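Long-range contact in aminotransferase class I and II (Streptococcus suis 89/1591, PDB 3OP7), which probably catalyses pyridoxal-phosphate-dependent amino-group transfer, as a dimeric aminotransferase of class I and II whose cofactor is bound to a lysine: residues T55-F68 against I253-L267. Sequence-based numbering, arbitrary orientation. Where two conformers were deposited one is given.
Sequences TKLNYGWIEGSPAF and ICAGVFDDLVAQLAL. With EDO (1,2-ethanediol), chain H; SO4 (sulfate ion), chain C; SO4 (sulfate ion), chain D.
Ser-65 and Asp-260 meet where helix 66-73 starts against helix 257-268, a worked example of how a helix N-cap can be tied to a neighbouring helix. The serine hydroxyl lies between its own backbone N and carbonyl carbon (chi1 59°), where OG accepts from Phe-68 N and donates to the syn lone pair of Asp-260 OD1 at 3.0 Å. Ser-65 N reaches the same OD1 at 3.1 Å, nearly straight (167°) but from above the carboxylate plane, while OD2 takes Gln-264 NE2 of the next helical turn at 2.9 Å. Both oxygens being engaged, the carboxylate is probably fixed in rotation. Gln-264 can be followed outward. Its CB leads to CG, which lies against Ser-65 OG and the methyl of Ala-67; CD continues past the same OG; Gln-264 OE1 comes 3.4 Å from Ala-67 CB; and NE2, besides Asp-260, gives a hydrogen bond to a water that Trp-61 NE1 reaches weakly. Further along, Phe-68 CD1 touches Leu-267 CD1 at 3.6 Å and also Ala-263 CB. At the other end Val-257 fills the bend of 55-60: CG1 touches Thr-55 CG2 and Leu-57 CD2, CG2 the carbonyl of Asn-58. Cys-254 SG meets the Tyr-59 ring at its edge, in plane, 5.1 Å from the centroid, and a water lies between Tyr-59 O and Ala-255 O. Tyr-59 OH bonds the cofactor-lysine adduct of the second subunit, which places this end at that subunit's active site. Gln-86 of strand 84-87, a strand of the large mixed sheet, also bonds Asp-260 OD1; helices 34-41 and 45-53 pack on other residues of helix 257-268, and Phe-258 stacks on Phe-258 of the second subunit.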
ATOM      1  N   THR A  55      23.186   2.104   1.352  1.00 29.15           N
ATOM      2  CA  THR A  55      22.030   2.713   2.009  1.00 27.96           C
ATOM      3  C   THR A  55      21.324   1.654   2.857  1.00 27.92           C
ATOM      4  O   THR A  55      20.926   0.620   2.359  1.00 27.96           O
ATOM      5  CB  THR A  55      21.092   3.381   1.004  1.00 28.20           C
ATOM      6  OG1 THR A  55      21.812   4.392   0.301  1.00 27.93           O
ATOM      7  CG2 THR A  55      19.868   4.008   1.673  1.00 28.12           C
ATOM      8  N   LYS A  56      21.134   1.933   4.136  1.00 26.84           N
ATOM      9  CA  LYS A  56      20.361   1.017   4.989  1.00 26.53           C
ATOM     10  C   LYS A  56      18.938   0.878   4.434  1.00 25.01           C
ATOM     11  O   LYS A  56      18.268   1.874   4.117  1.00 24.06           O
ATOM     12  CB  LYS A  56      20.296   1.557   6.405  1.00 28.47           C
ATOM     13  CG  LYS A  56      21.591   1.415   7.147  1.00 32.64           C
ATOM     14  CD  LYS A  56      21.459   1.970   8.549  1.00 39.88           C
ATOM     15  CE  LYS A  56      22.811   2.215   9.212  1.00 44.44           C
ATOM     16  NZ  LYS A  56      23.671   0.994   9.264  1.00 50.16           N
ATOM     17  N   LEU A  57      18.482  -0.364   4.307  1.00 24.44           N
ATOM     18  CA  LEU A  57      17.116  -0.620   3.831  1.00 23.46           C
ATOM     19  C   LEU A  57      16.237  -0.668   5.120  1.00 23.42           C
ATOM     20  O   LEU A  57      15.496  -1.636   5.406  1.00 21.43           O
ATOM     21  CB  LEU A  57      17.087  -1.910   3.011  1.00 22.60           C
ATOM     22  CG  LEU A  57      17.941  -1.878   1.741  1.00 24.41           C
ATOM     23  CD1 LEU A  57      18.038  -3.292   1.117  1.00 24.64           C
ATOM     24  CD2 LEU A  57      17.351  -0.853   0.762  1.00 21.98           C
ATOM     25  N   ASN A  58      16.316   0.420   5.883  1.00 23.10           N
ATOM     26  CA  ASN A  58      15.374   0.681   6.965  1.00 23.00           C
ATOM     27  C   ASN A  58      14.110   1.336   6.433  1.00 22.25           C
ATOM     28  O   ASN A  58      13.852   1.246   5.220  1.00 22.39           O
ATOM     29  CB  ASN A  58      16.062   1.456   8.108  1.00 24.44           C
ATOM     30  CG  ASN A  58      16.650   2.814   7.646  1.00 24.20           C
ATOM     31  OD1 ASN A  58      16.209   3.393   6.689  1.00 26.36           O
ATOM     32  ND2 ASN A  58      17.684   3.308   8.425  1.00 25.49           N
ATOM     33  N   TYR A  59      13.271   1.944   7.263  1.00 21.34           N
ATOM     34  CA  TYR A  59      12.068   2.598   6.758  1.00 21.73           C
ATOM     35  C   TYR A  59      12.371   3.856   5.904  1.00 22.84           C
ATOM     36  O   TYR A  59      11.546   4.280   5.123  1.00 22.48           O
ATOM     37  CB  TYR A  59      11.058   2.882   7.869  1.00 22.84           C
ATOM     38  CG  TYR A  59      10.354   1.614   8.326  1.00 22.63           C
ATOM     39  CD1 TYR A  59       9.239   1.114   7.624  1.00 21.50           C
ATOM     40  CD2 TYR A  59      10.809   0.889   9.406  1.00 24.47           C
ATOM     41  CE1 TYR A  59       8.616  -0.070   8.061  1.00 21.33           C
ATOM     42  CE2 TYR A  59      10.194  -0.282   9.798  1.00 25.38           C
ATOM     43  CZ  TYR A  59       9.057  -0.730   9.093  1.00 23.00           C
ATOM     44  OH  TYR A  59       8.414  -1.899   9.511  1.00 22.54           O
ATOM     45  N   GLY A  60      13.573   4.404   6.044  1.00 24.17           N
ATOM     46  CA  GLY A  60      14.046   5.440   5.133  1.00 24.09           C
ATOM     47  C   GLY A  60      13.288   6.734   5.315  1.00 24.34           C
ATOM     48  O   GLY A  60      12.966   7.127   6.428  1.00 24.59           O
ATOM     49  N   TRP A  61      13.003   7.395   4.208  1.00 24.60           N
ATOM     50  CA  TRP A  61      12.260   8.631   4.199  1.00 24.06           C
ATOM     51  C   TRP A  61      10.765   8.308   4.278  1.00 24.13           C
ATOM     52  O   TRP A  61      10.112   7.943   3.286  1.00 24.13           O
ATOM     53  CB  TRP A  61      12.513   9.418   2.920  1.00 24.08           C
ATOM     54  CG  TRP A  61      13.922   9.893   2.756  1.00 24.02           C
ATOM     55  CD1 TRP A  61      14.872   9.387   1.923  1.00 26.30           C
ATOM     56  CD2 TRP A  61      14.524  10.990   3.437  1.00 25.12           C
ATOM     57  NE1 TRP A  61      16.030  10.118   2.028  1.00 27.69           N
ATOM     58  CE2 TRP A  61      15.856  11.088   2.970  1.00 28.28           C
ATOM     59  CE3 TRP A  61      14.079  11.877   4.423  1.00 29.21           C
ATOM     60  CZ2 TRP A  61      16.732  12.053   3.430  1.00 27.96           C
ATOM     61  CZ3 TRP A  61      14.969  12.851   4.883  1.00 28.73           C
ATOM     62  CH2 TRP A  61      16.263  12.915   4.381  1.00 28.77           C
ATOM     63  N   ILE A  62      10.208   8.516   5.443  1.00 24.49           N
ATOM     64  CA  ILE A  62       8.840   8.140   5.713  1.00 25.37           C
ATOM     65  C   ILE A  62       7.916   8.839   4.733  1.00 25.47           C
ATOM     66  O   ILE A  62       6.976   8.218   4.194  1.00 26.42           O
ATOM     67  CB  ILE A  62       8.488   8.394   7.223  1.00 26.19           C
ATOM     68  CG1 ILE A  62       9.309   7.476   8.120  1.00 30.00           C
ATOM     69  CG2 ILE A  62       6.995   8.266   7.462  1.00 28.86           C
ATOM     70  CD1 ILE A  62       8.962   5.954   8.038  1.00 31.06           C
ATOM     71  N   GLU A  63       8.174  10.115   4.448  1.00 25.23           N
ATOM     72  CA  GLU A  63       7.234  10.840   3.617  1.00 25.83           C
ATOM     73  C   GLU A  63       7.719  11.085   2.218  1.00 24.59           C
ATOM     74  O   GLU A  63       7.080  11.817   1.490  1.00 23.64           O
ATOM     75  CB  GLU A  63       6.935  12.155   4.234  1.00 27.08           C
ATOM     76  CG  GLU A  63       6.235  11.955   5.559  1.00 30.60           C
ATOM     77  CD  GLU A  63       5.810  13.230   6.212  1.00 33.25           C
ATOM     78  OE1 GLU A  63       6.214  14.312   5.796  1.00 36.94           O
ATOM     79  OE2 GLU A  63       5.063  13.132   7.196  1.00 38.30           O
ATOM     80  N   GLY A  64       8.830  10.452   1.865  1.00 22.08           N
ATOM     81  CA  GLY A  64       9.560  10.755   0.639  1.00 23.59           C
ATOM     82  C   GLY A  64      10.761  11.666   0.929  1.00 23.33           C
ATOM     83  O   GLY A  64      10.737  12.509   1.844  1.00 23.44           O
ATOM     84  N   SER A  65      11.795  11.534   0.113  1.00 22.93           N
ATOM     85  CA  SER A  65      13.024  12.254   0.290  1.00 23.11           C
ATOM     86  C   SER A  65      12.823  13.736   0.046  1.00 23.58           C
ATOM     87  O   SER A  65      11.853  14.151  -0.637  1.00 22.23           O
ATOM     88  CB  SER A  65      14.087  11.732  -0.682  1.00 24.17           C
ATOM     89  OG  SER A  65      13.681  11.868  -2.027  1.00 25.37           O
ATOM     90  N   PRO A  66      13.745  14.551   0.548  1.00 24.99           N
ATOM     91  CA  PRO A  66      13.626  15.988   0.282  1.00 25.64           C
ATOM     92  C   PRO A  66      13.694  16.299  -1.209  1.00 24.99           C
ATOM     93  O   PRO A  66      13.005  17.219  -1.707  1.00 26.03           O
ATOM     94  CB  PRO A  66      14.817  16.561   1.058  1.00 27.08           C
ATOM     95  CG  PRO A  66      15.012  15.592   2.185  1.00 27.90           C
ATOM     96  CD  PRO A  66      14.758  14.266   1.582  1.00 26.18           C
ATOM     97  N   ALA A  67      14.498  15.538  -1.942  1.00 25.73           N
ATOM     98  CA  ALA A  67      14.609  15.744  -3.403  1.00 26.34           C
ATOM     99  C   ALA A  67      13.294  15.364  -4.098  1.00 25.08           C
ATOM    100  O   ALA A  67      12.837  16.055  -4.987  1.00 25.19           O
ATOM    101  CB  ALA A  67      15.779  14.927  -3.988  1.00 28.05           C
ATOM    102  N   PHE A  68      12.700  14.252  -3.668  1.00 23.31           N
ATOM    103  CA  PHE A  68      11.371  13.844  -4.162  1.00 23.26           C
ATOM    104  C   PHE A  68      10.328  14.943  -3.924  1.00 23.02           C
ATOM    105  O   PHE A  68       9.637  15.387  -4.837  1.00 23.34           O
ATOM    106  CB  PHE A  68      10.935  12.539  -3.496  1.00 22.75           C
ATOM    107  CG  PHE A  68       9.560  12.125  -3.853  1.00 20.59           C
ATOM    108  CD1 PHE A  68       9.328  11.424  -5.020  1.00 20.63           C
ATOM    109  CD2 PHE A  68       8.494  12.411  -3.008  1.00 20.08           C
ATOM    110  CE1 PHE A  68       8.028  11.018  -5.353  1.00 19.64           C
ATOM    111  CE2 PHE A  68       7.145  12.025  -3.353  1.00 22.22           C
ATOM    112  CZ  PHE A  68       6.929  11.327  -4.527  1.00 19.66           C
ATOM    113  N   ILE A 253       2.788   2.577   5.689  1.00 20.41           N
ATOM    114  CA  ILE A 253       3.930   3.198   6.458  1.00 20.80           C
ATOM    115  C   ILE A 253       4.744   4.177   5.588  1.00 21.80           C
ATOM    116  O   ILE A 253       4.850   5.382   5.907  1.00 21.99           O
ATOM    117  CB  ILE A 253       4.858   2.188   7.169  1.00 20.29           C
ATOM    118  CG1 ILE A 253       4.047   1.279   8.095  1.00 23.14           C
ATOM    119  CG2 ILE A 253       5.970   2.976   7.959  1.00 20.57           C
ATOM    120  CD1 ILE A 253       4.857   0.243   8.837  1.00 23.51           C
ATOM    121  N   CYS A 254       5.330   3.634   4.534  1.00 21.82           N
ATOM    122  CA  CYS A 254       6.121   4.379   3.589  1.00 22.62           C
ATOM    123  C   CYS A 254       6.293   3.544   2.315  1.00 21.19           C
ATOM    124  O   CYS A 254       5.987   2.341   2.250  1.00 20.21           O
ATOM    125  CB  CYS A 254       7.503   4.696   4.214  1.00 22.02           C
ATOM    126  SG  CYS A 254       8.319   3.292   4.773  1.00 24.84           S
ATOM    127  N   ALA A 255       6.836   4.196   1.311  1.00 20.42           N
ATOM    128  CA  ALA A 255       7.218   3.527   0.107  1.00 20.15           C
ATOM    129  C   ALA A 255       8.656   3.102   0.210  1.00 20.79           C
ATOM    130  O   ALA A 255       9.323   3.361   1.250  1.00 23.53           O
ATOM    131  CB  ALA A 255       7.048   4.504  -1.059  1.00 17.78           C
ATOM    132  N   GLY A 256       9.181   2.414  -0.808  1.00 21.39           N
ATOM    133  CA  GLY A 256      10.501   1.769  -0.627  1.00 20.77           C
ATOM    134  C   GLY A 256      11.707   2.698  -0.753  1.00 21.76           C
ATOM    135  O   GLY A 256      11.634   3.726  -1.398  1.00 21.95           O
ATOM    136  N   VAL A 257      12.815   2.308  -0.120  1.00 20.37           N
ATOM    137  CA  VAL A 257      14.083   3.044  -0.203  1.00 21.27           C
ATOM    138  C   VAL A 257      14.617   3.167  -1.659  1.00 20.76           C
ATOM    139  O   VAL A 257      14.918   4.255  -2.104  1.00 22.47           O
ATOM    140  CB  VAL A 257      15.150   2.400   0.712  1.00 22.03           C
ATOM    141  CG1 VAL A 257      16.556   2.983   0.546  1.00 24.42           C
ATOM    142  CG2 VAL A 257      14.710   2.603   2.161  1.00 23.93           C
ATOM    143  N   PHE A 258      14.726   2.040  -2.352  1.00 21.06           N
ATOM    144  CA  PHE A 258      15.206   2.034  -3.741  1.00 21.22           C
ATOM    145  C   PHE A 258      14.185   2.735  -4.578  1.00 20.60           C
ATOM    146  O   PHE A 258      14.528   3.494  -5.477  1.00 20.63           O
ATOM    147  CB  PHE A 258      15.393   0.601  -4.235  1.00 22.19           C
ATOM    148  CG  PHE A 258      15.533   0.446  -5.702  1.00 21.50           C
ATOM    149  CD1 PHE A 258      14.403   0.313  -6.494  1.00 22.61           C
ATOM    150  CD2 PHE A 258      16.786   0.417  -6.324  1.00 21.19           C
ATOM    151  CE1 PHE A 258      14.514   0.121  -7.856  1.00 22.83           C
ATOM    152  CE2 PHE A 258      16.881   0.232  -7.721  1.00 23.56           C
ATOM    153  CZ  PHE A 258      15.745   0.074  -8.453  1.00 23.90           C
ATOM    154  N   ASP A 259      12.922   2.503  -4.263  1.00 19.62           N
ATOM    155  CA  ASP A 259      11.836   3.082  -5.072  1.00 19.66           C
ATOM    156  C   ASP A 259      11.892   4.638  -5.082  1.00 19.52           C
ATOM    157  O   ASP A 259      11.793   5.315  -6.115  1.00 20.47           O
ATOM    158  CB  ASP A 259      10.492   2.546  -4.594  1.00 19.42           C
ATOM    159  CG  ASP A 259      10.396   1.026  -4.661  1.00 20.36           C
ATOM    160  OD1 ASP A 259      11.010   0.424  -5.567  1.00 21.45           O
ATOM    161  OD2 ASP A 259       9.675   0.453  -3.772  1.00 22.29           O
ATOM    162  N   ASP A 260      12.056   5.225  -3.900  1.00 19.84           N
ATOM    163  CA  ASP A 260      12.259   6.649  -3.762  1.00 21.25           C
ATOM    164  C   ASP A 260      13.543   7.143  -4.469  1.00 21.81           C
ATOM    165  O   ASP A 260      13.560   8.223  -5.044  1.00 22.46           O
ATOM    166  CB  ASP A 260      12.233   7.059  -2.284  1.00 22.24           C
ATOM    167  CG  ASP A 260      12.741   8.482  -2.069  1.00 21.85           C
ATOM    168  OD1 ASP A 260      11.953   9.434  -2.123  1.00 21.86           O
ATOM    169  OD2 ASP A 260      13.955   8.598  -1.817  1.00 24.63           O
ATOM    170  N   LEU A 261      14.639   6.379  -4.389  1.00 21.36           N
ATOM    171  CA  LEU A 261      15.905   6.737  -5.066  0.50 23.39           C
ATOM    172  C   LEU A 261      15.694   6.843  -6.574  1.00 23.57           C
ATOM    173  O   LEU A 261      16.142   7.816  -7.209  1.00 24.00           O
ATOM    174  CB  LEU A 261      16.971   5.688  -4.780  0.50 24.49           C
ATOM    175  CG  LEU A 261      18.319   5.983  -4.137  0.50 29.44           C
ATOM    176  CD1 LEU A 261      19.358   5.140  -4.849  0.50 25.24           C
ATOM    177  CD2 LEU A 261      18.738   7.491  -4.052  0.50 22.53           C
ATOM    178  N   VAL A 262      15.024   5.849  -7.154  1.00 22.28           N
ATOM    179  CA  VAL A 262      14.715   5.884  -8.591  1.00 22.24           C
ATOM    180  C   VAL A 262      13.782   7.047  -8.879  1.00 23.12           C
ATOM    181  O   VAL A 262      13.970   7.752  -9.879  1.00 22.93           O
ATOM    182  CB  VAL A 262      14.106   4.559  -9.116  1.00 22.38           C
ATOM    183  CG1 VAL A 262      13.691   4.678 -10.593  1.00 22.36           C
ATOM    184  CG2 VAL A 262      15.102   3.391  -8.884  1.00 21.79           C
ATOM    185  N   ALA A 263      12.823   7.293  -7.987  1.00 22.80           N
ATOM    186  CA  ALA A 263      11.871   8.403  -8.222  1.00 23.67           C
ATOM    187  C   ALA A 263      12.627   9.741  -8.265  1.00 23.24           C
ATOM    188  O   ALA A 263      12.304  10.575  -9.069  1.00 26.65           O
ATOM    189  CB  ALA A 263      10.780   8.439  -7.127  1.00 22.52           C
ATOM    190  N   GLN A 264      13.611   9.923  -7.370  1.00 25.49           N
ATOM    191  CA  GLN A 264      14.395  11.165  -7.327  1.00 25.50           C
ATOM    192  C   GLN A 264      15.057  11.380  -8.717  1.00 26.69           C
ATOM    193  O   GLN A 264      15.051  12.470  -9.280  1.00 27.94           O
ATOM    194  CB  GLN A 264      15.496  11.082  -6.276  1.00 27.78           C
ATOM    195  CG  GLN A 264      15.039  11.139  -4.815  1.00 25.19           C
ATOM    196  CD  GLN A 264      16.200  11.056  -3.845  1.00 27.32           C
ATOM    197  OE1 GLN A 264      17.192  11.788  -3.965  1.00 29.84           O
ATOM    198  NE2 GLN A 264      16.104  10.149  -2.911  1.00 26.42           N
ATOM    199  N   LEU A 265      15.709  10.325  -9.197  1.00 26.49           N
ATOM    200  CA  LEU A 265      16.368  10.352 -10.517  1.00 27.48           C
ATOM    201  C   LEU A 265      15.386  10.642 -11.660  1.00 26.90           C
ATOM    202  O   LEU A 265      15.660  11.508 -12.525  1.00 27.97           O
ATOM    203  CB  LEU A 265      17.102   9.032 -10.742  1.00 27.24           C
ATOM    204  CG  LEU A 265      17.871   8.874 -12.055  1.00 30.31           C
ATOM    205  CD1 LEU A 265      18.935   9.981 -12.233  1.00 33.84           C
ATOM    206  CD2 LEU A 265      18.524   7.484 -12.060  1.00 31.20           C
ATOM    207  N   ALA A 266      14.255   9.939 -11.707  1.00 26.30           N
ATOM    208  CA  ALA A 266      13.255  10.151 -12.748  1.00 25.39           C
ATOM    209  C   ALA A 266      12.701  11.562 -12.715  1.00 26.77           C
ATOM    210  O   ALA A 266      12.601  12.237 -13.761  1.00 27.21           O
ATOM    211  CB  ALA A 266      12.104   9.121 -12.641  1.00 24.20           C
ATOM    212  N   LEU A 267      12.373  12.059 -11.538  1.00 25.75           N
ATOM    213  CA  LEU A 267      11.816  13.420 -11.438  1.00 26.58           C
ATOM    214  C   LEU A 267      12.821  14.514 -11.806  1.00 28.08           C
ATOM    215  O   LEU A 267      12.455  15.544 -12.397  1.00 30.14           O
ATOM    216  CB  LEU A 267      11.287  13.633 -10.010  1.00 26.00           C
ATOM    217  CG  LEU A 267       9.966  12.937  -9.818  1.00 26.13           C
ATOM    218  CD1 LEU A 267       9.690  12.720  -8.337  1.00 26.77           C
ATOM    219  CD2 LEU A 267       8.809  13.685 -10.467  1.00 26.55           C
TER
HETATM  220  C1  EDO H 405      12.811   9.951   7.907  1.00 48.59           C
HETATM  221  O1  EDO H 405      11.439  10.184   7.658  1.00 44.01           O
HETATM  222  C2  EDO H 405      13.401  11.167   8.622  1.00 49.49           C
HETATM  223  O2  EDO H 405      12.743  12.362   8.203  1.00 51.39           O
HETATM  224  S   SO4 C 400      18.455   0.921  11.484  1.00 42.37           S
HETATM  225  O1  SO4 C 400      19.718   0.627  12.131  1.00 47.54           O
HETATM  226  O2  SO4 C 400      17.499  -0.194  11.544  1.00 44.45           O
HETATM  227  O3  SO4 C 400      17.769   2.124  11.851  1.00 45.52           O
HETATM  228  O4  SO4 C 400      18.936   1.160  10.155  1.00 46.93           O
HETATM  229  S   SO4 D 401      19.820   6.393   7.293  1.00 45.54           S
HETATM  230  O1  SO4 D 401      20.777   5.634   8.157  1.00 47.22           O
HETATM  231  O2  SO4 D 401      18.444   6.015   7.713  1.00 43.01           O
HETATM  232  O3  SO4 D 401      19.970   7.828   7.625  1.00 36.65           O
HETATM  233  O4  SO4 D 401      20.089   6.070   5.850  1.00 42.85           O
HETATM  234  O   HOH W   1      11.303   2.810   2.916  1.00 46.32           O
HETATM  235  O   HOH W   2      11.580   5.021   2.244  1.00 57.10           O
HETATM  236  O   HOH W   3      18.062   9.901  -0.672  1.00 37.27           O
HETATM  237  O   HOH W   4       7.403   6.990   1.500  1.00 23.97           O